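Lipoate-protein ligase 1 (Plasmodium falciparum, PDB 5T8U) belongs to the lipoate-protein ligase family, pairing a catalytic domain of the class II tRNA-synthetase-like clan with a C-terminal domain, and carries lipoic acid in its pocket. Local coordinates at residues A[20-25]-A[59-64]; A[26-31]-A[256-261]; A[14-19]-A[241-246]. All blocks are in the same frame, centred on the assembly; numbering follows the deposited sequence.

Interaction 1 (A[20-25]-A[59-64]); sequences QNIHFN and WRNNRS
The N-terminal end of helix 22-34 docks here against the connection between strands 55-59 and 64-66 of the ligase catalytic domain, where Trp59 belongs to the lipoic acid pocket. Asn21 is the N-cap: its OD1 accepts a hydrogen bond from Phe24 N at 2.8 Å, in the carbonyl plane. Just before it, the backbone bond from Asn62 N to Gln20 O (3.0 Å) joins the two segments. Trp59 has its CG in the crowded place between backbone N and carbonyl carbon (chi1 44°), and NE1 is held by Thr109. Asn25 CB comes to 3.3 Å from Trp59 CE3, while Ile22 CD1, reached with CG1 anti to the backbone N, meets the edge of the same ring at CZ3 (4.1 Å). Ile22 CB also rests 3.8 Å from Ser64 OG, a hydroxyl donated to Asn62 O. Several bonds fix the rotation of the Asn25 amide: OD1 pairs with Ser17, and ND2 serves both Asn19 O and Asn61. The last of these, from Asn25 ND2 to Asn61 OD1, is 2.9 Å long and nearly straight (169°), lying in the Asn25 amide plane but arriving from above the Asn61 carbonyl plane, 44° out of it.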
loop_
_atom_site.group_PDB
_atom_site.type_symbol
_atom_site.label_atom_id
_atom_site.label_comp_id
_atom_site.label_asym_id
_atom_site.label_seq_id
_atom_site.Cartn_x
_atom_site.Cartn_y
_atom_site.Cartn_z
ATOM N N GLN A 20 12.201 5.409 11.820
ATOM C CA GLN A 20 10.852 5.175 12.322
ATOM C C GLN A 20 9.897 6.308 11.960
ATOM O O GLN A 20 8.864 6.474 12.619
ATOM C CB GLN A 20 10.883 4.965 13.838
ATOM C CG GLN A 20 11.751 3.790 14.267
ATOM C CD GLN A 20 11.778 3.595 15.770
ATOM O OE1 GLN A 20 11.557 4.534 16.535
ATOM N NE2 GLN A 20 12.043 2.367 16.201
ATOM N N ASN A 21 10.210 7.086 10.928
ATOM C CA ASN A 21 9.336 8.151 10.455
ATOM C C ASN A 21 8.547 7.654 9.252
ATOM O O ASN A 21 9.129 7.134 8.294
ATOM C CB ASN A 21 10.140 9.397 10.085
ATOM C CG ASN A 21 9.268 10.515 9.546
ATOM O OD1 ASN A 21 9.044 10.615 8.341
ATOM N ND2 ASN A 21 8.765 11.359 10.440
ATOM N N ILE A 22 7.223 7.816 9.305
ATOM C CA ILE A 22 6.366 7.283 8.248
ATOM C C ILE A 22 6.717 7.911 6.904
ATOM O O ILE A 22 6.773 7.223 5.877
ATOM C CB ILE A 22 4.880 7.489 8.605
ATOM C CG1 ILE A 22 3.971 6.925 7.508
ATOM C CG2 ILE A 22 4.566 8.967 8.836
ATOM C CD1 ILE A 22 4.138 5.436 7.264
ATOM N N HIS A 23 6.961 9.223 6.884
ATOM C CA HIS A 23 7.301 9.890 5.632
ATOM C C HIS A 23 8.652 9.422 5.111
ATOM O O HIS A 23 8.826 9.221 3.904
ATOM C CB HIS A 23 7.297 11.405 5.825
ATOM C CG HIS A 23 6.012 11.939 6.374
ATOM N ND1 HIS A 23 5.965 12.910 7.352
ATOM C CD2 HIS A 23 4.725 11.639 6.081
ATOM C CE1 HIS A 23 4.705 13.183 7.639
ATOM N NE2 HIS A 23 3.932 12.424 6.881
ATOM N N PHE A 24 9.620 9.240 6.011
ATOM C CA PHE A 24 10.945 8.792 5.602
ATOM C C PHE A 24 10.883 7.400 4.986
ATOM O O PHE A 24 11.397 7.167 3.884
ATOM C CB PHE A 24 11.890 8.812 6.805
ATOM C CG PHE A 24 13.340 8.689 6.441
ATOM C CD1 PHE A 24 14.100 9.818 6.185
ATOM C CD2 PHE A 24 13.943 7.447 6.353
ATOM C CE1 PHE A 24 15.433 9.711 5.849
ATOM C CE2 PHE A 24 15.279 7.333 6.018
ATOM C CZ PHE A 24 16.023 8.467 5.765
ATOM N N ASN A 25 10.244 6.459 5.685
ATOM C CA ASN A 25 10.173 5.088 5.189
ATOM C C ASN A 25 9.328 4.996 3.924
ATOM O O ASN A 25 9.629 4.198 3.031
ATOM C CB ASN A 25 9.614 4.163 6.268
ATOM C CG ASN A 25 10.548 4.017 7.450
ATOM O OD1 ASN A 25 11.767 4.104 7.303
ATOM N ND2 ASN A 25 9.982 3.787 8.629
ATOM N N TRP A 59 10.228 -2.523 7.757
ATOM C CA TRP A 59 10.314 -1.189 8.337
ATOM C C TRP A 59 9.209 -1.013 9.365
ATOM O O TRP A 59 8.176 -1.683 9.314
ATOM C CB TRP A 59 10.231 -0.104 7.255
ATOM C CG TRP A 59 9.163 -0.336 6.211
ATOM C CD1 TRP A 59 9.114 -1.349 5.295
ATOM C CD2 TRP A 59 8.008 0.478 5.964
ATOM N NE1 TRP A 59 7.999 -1.224 4.506
ATOM C CE2 TRP A 59 7.304 -0.110 4.894
ATOM C CE3 TRP A 59 7.498 1.642 6.546
ATOM C CZ2 TRP A 59 6.120 0.427 4.395
ATOM C CZ3 TRP A 59 6.322 2.175 6.046
ATOM C CH2 TRP A 59 5.646 1.566 4.984
ATOM N N ARG A 60 9.443 -0.103 10.306
ATOM C CA ARG A 60 8.480 0.216 11.349
ATOM C C ARG A 60 8.330 1.726 11.447
ATOM O O ARG A 60 9.240 2.480 11.093
ATOM C CB ARG A 60 8.908 -0.362 12.705
ATOM C CG ARG A 60 8.974 -1.881 12.740
ATOM C CD ARG A 60 9.900 -2.368 13.843
ATOM N NE ARG A 60 9.440 -1.979 15.173
ATOM C CZ ARG A 60 10.147 -2.140 16.288
ATOM N NH1 ARG A 60 11.357 -2.681 16.240
ATOM N NH2 ARG A 60 9.645 -1.757 17.452
ATOM N N ASN A 61 7.168 2.162 11.929
ATOM C CA ASN A 61 6.859 3.579 12.040
ATOM C C ASN A 61 6.261 3.871 13.407
ATOM O O ASN A 61 5.572 3.032 13.995
ATOM C CB ASN A 61 5.882 4.033 10.948
ATOM C CG ASN A 61 6.220 3.456 9.591
ATOM O OD1 ASN A 61 7.077 3.974 8.876
ATOM N ND2 ASN A 61 5.540 2.378 9.226
ATOM N N ASN A 62 6.529 5.073 13.903
ATOM C CA ASN A 62 5.973 5.518 15.173
ATOM C C ASN A 62 4.499 5.873 14.973
ATOM O O ASN A 62 3.900 5.609 13.926
ATOM C CB ASN A 62 6.790 6.685 15.722
ATOM C CG ASN A 62 7.384 6.389 17.088
ATOM O OD1 ASN A 62 6.751 5.747 17.926
ATOM N ND2 ASN A 62 8.607 6.854 17.315
ATOM N N ARG A 63 3.899 6.487 15.991
ATOM C CA ARG A 63 2.466 6.764 15.982
ATOM C C ARG A 63 2.086 7.577 14.751
ATOM O O ARG A 63 2.508 8.728 14.602
ATOM C CB ARG A 63 2.082 7.501 17.265
ATOM C CG ARG A 63 2.439 6.717 18.526
ATOM C CD ARG A 63 2.065 7.439 19.811
ATOM N NE ARG A 63 2.990 8.528 20.126
ATOM C CZ ARG A 63 2.676 9.822 20.160
ATOM N NH1 ARG A 63 1.442 10.238 19.908
ATOM N NH2 ARG A 63 3.611 10.713 20.461
ATOM N N SER A 64 1.284 6.980 13.867
ATOM C CA SER A 64 0.977 7.607 12.589
ATOM C C SER A 64 -0.405 7.186 12.110
ATOM O O SER A 64 -0.944 6.154 12.519
ATOM C CB SER A 64 2.022 7.244 11.527
ATOM O OG SER A 64 3.337 7.406 12.026
#

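Interaction 2 (A[26-31]-A[256-261]); sequences LSLENF and PEFLKY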
loop_
_atom_site.group_PDB
_atom_site.type_symbol
_atom_site.label_atom_id
_atom_site.label_comp_id
_atom_site.label_asym_id
_atom_site.label_seq_id
_atom_site.Cartn_x
_atom_site.Cartn_y
_atom_site.Cartn_z
ATOM N N LEU A 26 8.257 5.788 3.834
ATOM C CA LEU A 26 7.488 5.829 2.595
ATOM C C LEU A 26 8.327 6.369 1.444
ATOM O O LEU A 26 8.184 5.913 0.303
ATOM C CB LEU A 26 6.226 6.672 2.782
ATOM C CG LEU A 26 5.083 6.014 3.560
ATOM C CD1 LEU A 26 4.017 7.040 3.909
ATOM C CD2 LEU A 26 4.468 4.867 2.770
ATOM N N SER A 27 9.211 7.331 1.722
ATOM C CA SER A 27 10.114 7.824 0.687
ATOM C C SER A 27 11.099 6.741 0.263
ATOM O O SER A 27 11.400 6.599 -0.928
ATOM C CB SER A 27 10.855 9.064 1.184
ATOM O OG SER A 27 9.941 10.063 1.601
ATOM N N LEU A 28 11.617 5.970 1.224
ATOM C CA LEU A 28 12.456 4.825 0.883
ATOM C C LEU A 28 11.706 3.854 -0.019
ATOM O O LEU A 28 12.210 3.445 -1.071
ATOM C CB LEU A 28 12.922 4.117 2.155
ATOM C CG LEU A 28 13.990 4.816 2.998
ATOM C CD1 LEU A 28 14.139 4.117 4.341
ATOM C CD2 LEU A 28 15.326 4.852 2.268
ATOM N N GLU A 29 10.495 3.469 0.387
ATOM C CA GLU A 29 9.686 2.542 -0.399
ATOM C C GLU A 29 9.494 3.050 -1.823
ATOM O O GLU A 29 9.708 2.315 -2.796
ATOM C CB GLU A 29 8.337 2.345 0.293
ATOM C CG GLU A 29 7.433 1.321 -0.355
ATOM C CD GLU A 29 6.076 1.257 0.313
ATOM O OE1 GLU A 29 5.505 2.330 0.605
ATOM O OE2 GLU A 29 5.585 0.136 0.560
ATOM N N ASN A 30 9.083 4.313 -1.964
ATOM C CA ASN A 30 8.866 4.871 -3.294
ATOM C C ASN A 30 10.157 4.914 -4.097
ATOM O O ASN A 30 10.132 4.745 -5.322
ATOM C CB ASN A 30 8.264 6.271 -3.184
ATOM C CG ASN A 30 7.688 6.760 -4.498
ATOM O OD1 ASN A 30 7.270 5.963 -5.339
ATOM N ND2 ASN A 30 7.665 8.074 -4.683
ATOM N N PHE A 31 11.294 5.137 -3.434
ATOM C CA PHE A 31 12.566 5.157 -4.149
ATOM C C PHE A 31 12.939 3.763 -4.634
ATOM O O PHE A 31 13.511 3.608 -5.719
ATOM C CB PHE A 31 13.665 5.726 -3.254
ATOM C CG PHE A 31 14.952 5.997 -3.980
ATOM C CD1 PHE A 31 15.246 7.268 -4.443
ATOM C CD2 PHE A 31 15.861 4.979 -4.208
ATOM C CE1 PHE A 31 16.425 7.519 -5.115
ATOM C CE2 PHE A 31 17.041 5.225 -4.879
ATOM C CZ PHE A 31 17.323 6.496 -5.333
ATOM N N PRO A 256 18.383 13.703 -4.830
ATOM C CA PRO A 256 17.343 14.732 -4.993
ATOM C C PRO A 256 15.959 14.145 -5.187
ATOM O O PRO A 256 14.973 14.735 -4.728
ATOM C CB PRO A 256 17.804 15.516 -6.232
ATOM C CG PRO A 256 19.242 15.175 -6.407
ATOM C CD PRO A 256 19.397 13.782 -5.896
ATOM N N GLU A 257 15.856 12.999 -5.862
ATOM C CA GLU A 257 14.569 12.331 -6.010
ATOM C C GLU A 257 14.004 11.940 -4.650
ATOM O O GLU A 257 12.822 12.168 -4.361
ATOM C CB GLU A 257 14.732 11.101 -6.905
ATOM C CG GLU A 257 13.436 10.552 -7.462
ATOM C CD GLU A 257 13.645 9.279 -8.259
ATOM O OE1 GLU A 257 14.745 9.107 -8.827
ATOM O OE2 GLU A 257 12.712 8.450 -8.314
ATOM N N PHE A 258 14.844 11.353 -3.794
ATOM C CA PHE A 258 14.405 10.977 -2.456
ATOM C C PHE A 258 13.880 12.187 -1.694
ATOM O O PHE A 258 12.783 12.150 -1.128
ATOM C CB PHE A 258 15.553 10.317 -1.692
ATOM C CG PHE A 258 15.154 9.781 -0.349
ATOM C CD1 PHE A 258 14.713 8.478 -0.215
ATOM C CD2 PHE A 258 15.217 10.580 0.781
ATOM C CE1 PHE A 258 14.342 7.978 1.017
ATOM C CE2 PHE A 258 14.847 10.086 2.017
ATOM C CZ PHE A 258 14.409 8.784 2.135
ATOM N N LEU A 259 14.659 13.272 -1.659
ATOM C CA LEU A 259 14.206 14.484 -0.984
ATOM C C LEU A 259 12.911 15.009 -1.590
ATOM O O LEU A 259 12.076 15.574 -0.875
ATOM C CB LEU A 259 15.293 15.559 -1.044
ATOM C CG LEU A 259 16.520 15.329 -0.160
ATOM C CD1 LEU A 259 17.607 16.337 -0.490
ATOM C CD2 LEU A 259 16.153 15.411 1.314
ATOM N N LYS A 260 12.729 14.840 -2.900
ATOM C CA LYS A 260 11.469 15.216 -3.532
ATOM C C LYS A 260 10.310 14.426 -2.936
ATOM O O LYS A 260 9.311 15.003 -2.488
ATOM C CB LYS A 260 11.559 14.989 -5.041
ATOM C CG LYS A 260 10.360 15.486 -5.835
ATOM C CD LYS A 260 10.239 14.753 -7.166
ATOM C CE LYS A 260 11.474 14.938 -8.040
ATOM N NZ LYS A 260 11.418 14.096 -9.265
ATOM N N TYR A 261 10.429 13.095 -2.923
ATOM C CA TYR A 261 9.390 12.262 -2.323
ATOM C C TYR A 261 9.126 12.670 -0.879
ATOM O O TYR A 261 7.976 12.872 -0.477
ATOM C CB TYR A 261 9.796 10.789 -2.391
ATOM C CG TYR A 261 10.007 10.251 -3.790
ATOM C CD1 TYR A 261 9.391 10.839 -4.887
ATOM C CD2 TYR A 261 10.820 9.146 -4.010
ATOM C CE1 TYR A 261 9.582 10.345 -6.163
ATOM C CE2 TYR A 261 11.017 8.646 -5.282
ATOM C CZ TYR A 261 10.394 9.247 -6.354
ATOM O OH TYR A 261 10.588 8.752 -7.622
#
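Helices 26-31 and 256-261 run obliquely antiparallel, their N-to-C directions 130° apart and their axes 9.0 Å from each other at closest approach, with Ser27 and Tyr261 giving the shortest CA separation, 5.4 Å. The small side chain of Ser27 stands at this crossing. Its CB lies over one face of the Phe258 ring, 3.9 Å from the centroid and 25° off the normal, a CH-pi contact displaced toward the rim. The hydroxyl turns back beside its own backbone N (chi1 -56°) and bonds to His23 O within the helix, so its polar end is satisfied without the partner helix. Phe258, with CG anti to the backbone N, pushes its ring toward helix 26-31. There CE1 meets Leu28 CD2 at 3.5 Å, although the CB of Leu28 points away from the other helix. Phe31 crosses Phe258 at about a right angle, its CD1 lying 4.1 Å from Phe258 CB, and the ring of Phe31 has a further edge-to-face partner in Tyr42. Tyr261 is enclosed on both faces: Glu257 O sits 3.4 Å above one, near the rim, and the amide of Asn30 lies across the other. No hydrogen bond links the segments, so the attachment rests on van der Waals and aromatic packing. It is a buried, obliquely crossed helix-helix interface with a small serine where the backbones come nearest, and it joins the first helix of the ligase catalytic domain to helix 256-266, more than 200 residues later in the chain.

Interaction 3 (A[14-19]-A[241-246]); sequences VLVSNN and ITVHYI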
loop_
_atom_site.group_PDB
_atom_site.type_symbol
_atom_site.label_atom_id
_atom_site.label_comp_id
_atom_site.label_asym_id
_atom_site.label_seq_id
_atom_site.Cartn_x
_atom_site.Cartn_y
_atom_site.Cartn_z
ATOM N N VAL A 14 17.084 -8.548 0.785
ATOM C CA VAL A 14 16.412 -8.270 2.047
ATOM C C VAL A 14 16.931 -6.924 2.535
ATOM O O VAL A 14 18.120 -6.790 2.858
ATOM C CB VAL A 14 16.661 -9.369 3.087
ATOM C CG1 VAL A 14 15.820 -9.130 4.332
ATOM C CG2 VAL A 14 16.371 -10.742 2.494
ATOM N N LEU A 15 16.051 -5.931 2.585
ATOM C CA LEU A 15 16.398 -4.569 2.955
ATOM C C LEU A 15 15.678 -4.197 4.244
ATOM O O LEU A 15 14.549 -4.638 4.489
ATOM C CB LEU A 15 16.025 -3.587 1.837
ATOM C CG LEU A 15 16.335 -4.057 0.412
ATOM C CD1 LEU A 15 15.886 -3.016 -0.603
ATOM C CD2 LEU A 15 17.812 -4.369 0.244
ATOM N N VAL A 16 16.339 -3.388 5.068
ATOM C CA VAL A 16 15.817 -2.992 6.368
ATOM C C VAL A 16 16.040 -1.499 6.547
ATOM O O VAL A 16 17.057 -0.954 6.102
ATOM C CB VAL A 16 16.490 -3.783 7.511
ATOM C CG1 VAL A 16 15.982 -3.316 8.870
ATOM C CG2 VAL A 16 16.245 -5.274 7.334
ATOM N N SER A 17 15.086 -0.838 7.196
ATOM C CA SER A 17 15.206 0.565 7.566
ATOM C C SER A 17 14.976 0.687 9.064
ATOM O O SER A 17 13.894 0.350 9.557
ATOM C CB SER A 17 14.206 1.430 6.798
ATOM O OG SER A 17 14.195 2.756 7.298
ATOM N N ASN A 18 15.994 1.155 9.786
ATOM C CA ASN A 18 15.850 1.395 11.215
ATOM C C ASN A 18 15.189 2.731 11.520
ATOM O O ASN A 18 14.825 2.973 12.676
ATOM C CB ASN A 18 17.214 1.326 11.907
ATOM C CG ASN A 18 17.732 -0.092 12.026
ATOM O OD1 ASN A 18 17.163 -0.914 12.745
ATOM N ND2 ASN A 18 18.824 -0.386 11.330
ATOM N N ASN A 19 15.027 3.598 10.523
ATOM C CA ASN A 19 14.285 4.832 10.725
ATOM C C ASN A 19 12.833 4.513 11.058
ATOM O O ASN A 19 12.289 3.485 10.646
ATOM C CB ASN A 19 14.367 5.713 9.478
ATOM C CG ASN A 19 13.849 7.118 9.719
ATOM O OD1 ASN A 19 12.761 7.307 10.261
ATOM N ND2 ASN A 19 14.635 8.113 9.326
ATOM N N ILE A 241 21.942 -16.001 5.010
ATOM C CA ILE A 241 20.979 -14.913 4.921
ATOM C C ILE A 241 21.758 -13.607 4.872
ATOM O O ILE A 241 22.791 -13.469 5.535
ATOM C CB ILE A 241 19.992 -14.928 6.111
ATOM C CG1 ILE A 241 18.925 -16.007 5.897
ATOM C CG2 ILE A 241 19.338 -13.555 6.316
ATOM C CD1 ILE A 241 18.013 -16.230 7.093
ATOM N N THR A 242 21.268 -12.652 4.084
ATOM C CA THR A 242 21.906 -11.351 3.942
ATOM C C THR A 242 20.870 -10.256 4.141
ATOM O O THR A 242 19.737 -10.366 3.662
ATOM C CB THR A 242 22.576 -11.201 2.570
ATOM O OG1 THR A 242 23.520 -12.262 2.380
ATOM C CG2 THR A 242 23.299 -9.864 2.463
ATOM N N VAL A 243 21.269 -9.195 4.842
ATOM C CA VAL A 243 20.367 -8.113 5.222
ATOM C C VAL A 243 21.073 -6.791 4.953
ATOM O O VAL A 243 22.179 -6.562 5.454
ATOM C CB VAL A 243 19.947 -8.206 6.701
ATOM C CG1 VAL A 243 19.019 -7.054 7.078
ATOM C CG2 VAL A 243 19.275 -9.543 6.976
ATOM N N HIS A 244 20.440 -5.925 4.166
ATOM C CA HIS A 244 20.958 -4.597 3.880
ATOM C C HIS A 244 20.196 -3.548 4.682
ATOM O O HIS A 244 18.996 -3.678 4.932
ATOM C CB HIS A 244 20.856 -4.277 2.386
ATOM C CG HIS A 244 21.846 -5.014 1.540
ATOM N ND1 HIS A 244 21.695 -6.343 1.202
ATOM C CD2 HIS A 244 22.999 -4.608 0.960
ATOM C CE1 HIS A 244 22.714 -6.721 0.451
ATOM N NE2 HIS A 244 23.521 -5.687 0.291
ATOM N N TYR A 245 20.916 -2.502 5.087
ATOM C CA TYR A 245 20.351 -1.385 5.836
ATOM C C TYR A 245 20.463 -0.130 4.984
ATOM O O TYR A 245 21.571 0.288 4.630
ATOM C CB TYR A 245 21.071 -1.212 7.177
ATOM C CG TYR A 245 20.867 -2.382 8.116
ATOM C CD1 TYR A 245 19.930 -2.322 9.137
ATOM C CD2 TYR A 245 21.603 -3.551 7.972
ATOM C CE1 TYR A 245 19.734 -3.390 9.994
ATOM C CE2 TYR A 245 21.415 -4.625 8.824
ATOM C CZ TYR A 245 20.480 -4.539 9.832
ATOM O OH TYR A 245 20.292 -5.606 10.682
ATOM N N ILE A 246 19.319 0.472 4.662
ATOM C CA ILE A 246 19.262 1.543 3.675
ATOM C C ILE A 246 18.890 2.893 4.276
ATOM O O ILE A 246 19.095 3.921 3.611
ATOM C CB ILE A 246 18.286 1.189 2.532
ATOM C CG1 ILE A 246 16.885 0.910 3.088
ATOM C CG2 ILE A 246 18.807 -0.012 1.753
ATOM C CD1 ILE A 246 15.817 0.766 2.022
#
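Three backbone hydrogen bonds zip Val14-Val16 to His244-Ile246 in parallel register, Leu15 opposite His244 and Val16 opposite Tyr245. His244 N donates to Val14 O (2.8 Å, 173° at the hydrogen), and Ile246 N donates to Val16 O at 3.0 Å. Between them Val16 N reaches His244 O at 2.7 Å, a short bond but a bent one, 134° at the hydrogen. All three donors lie nearly along the C=O axis of their acceptors. Packing is tight beside this backbone. Val16 and Val243 each hold CG1 anti to the backbone N, and Val16 CG2 is pressed to 3.3 Å from Val243 CG1. On the face shared by Leu15 and His244, Leu15 CD2 lies 3.7 Å from His244 CB, while the imidazole leads away. Leu15 and Ile246 both reach Leu32 of helix 22-34, which packs on that side; Val14 instead touches helix 213-227. The solvent side is looser. The exposed ring of Tyr245 lies alongside Val16, with CE1 3.9 Å from Val16 CG1. One close approach is the exception: exposed Asn18 brings ND2 to the ring edge at Tyr245 CD1 (3.1 Å), its amide 13° from the ring plane. Beyond the bridges Thr242 and Ile241 are exposed, with no hydrogen bond to 14-19. The arrangement is that of a short parallel edge strand, 244-245, closing one side of the mixed beta sheet of the ligase catalytic domain.

In the fold
Helix 22-34 is common to interactions 1 and 2, whose centres lie 14 Å apart, and it follows strand 13-17 of interaction 3 directly in the chain. Ser17 is a meeting point: its OG is 2.8 Å from Asn25 OD1, a probable hydrogen bond tying interaction 3 to interaction 1, and 3.3 Å from Leu28 CD1 of interaction 2. Trp59 CH2 packs at 4.1 Å on Leu26 CD2, so the pocket wall rests on the same helix that, from Ser27 on, packs against 256-261. Only interaction 1 reaches the ligand, with the Trp59 side chain about 4 Å from lipoic acid. In interaction 2 the side chain of Asn30 is about 12 Å from the bound lipoic acid.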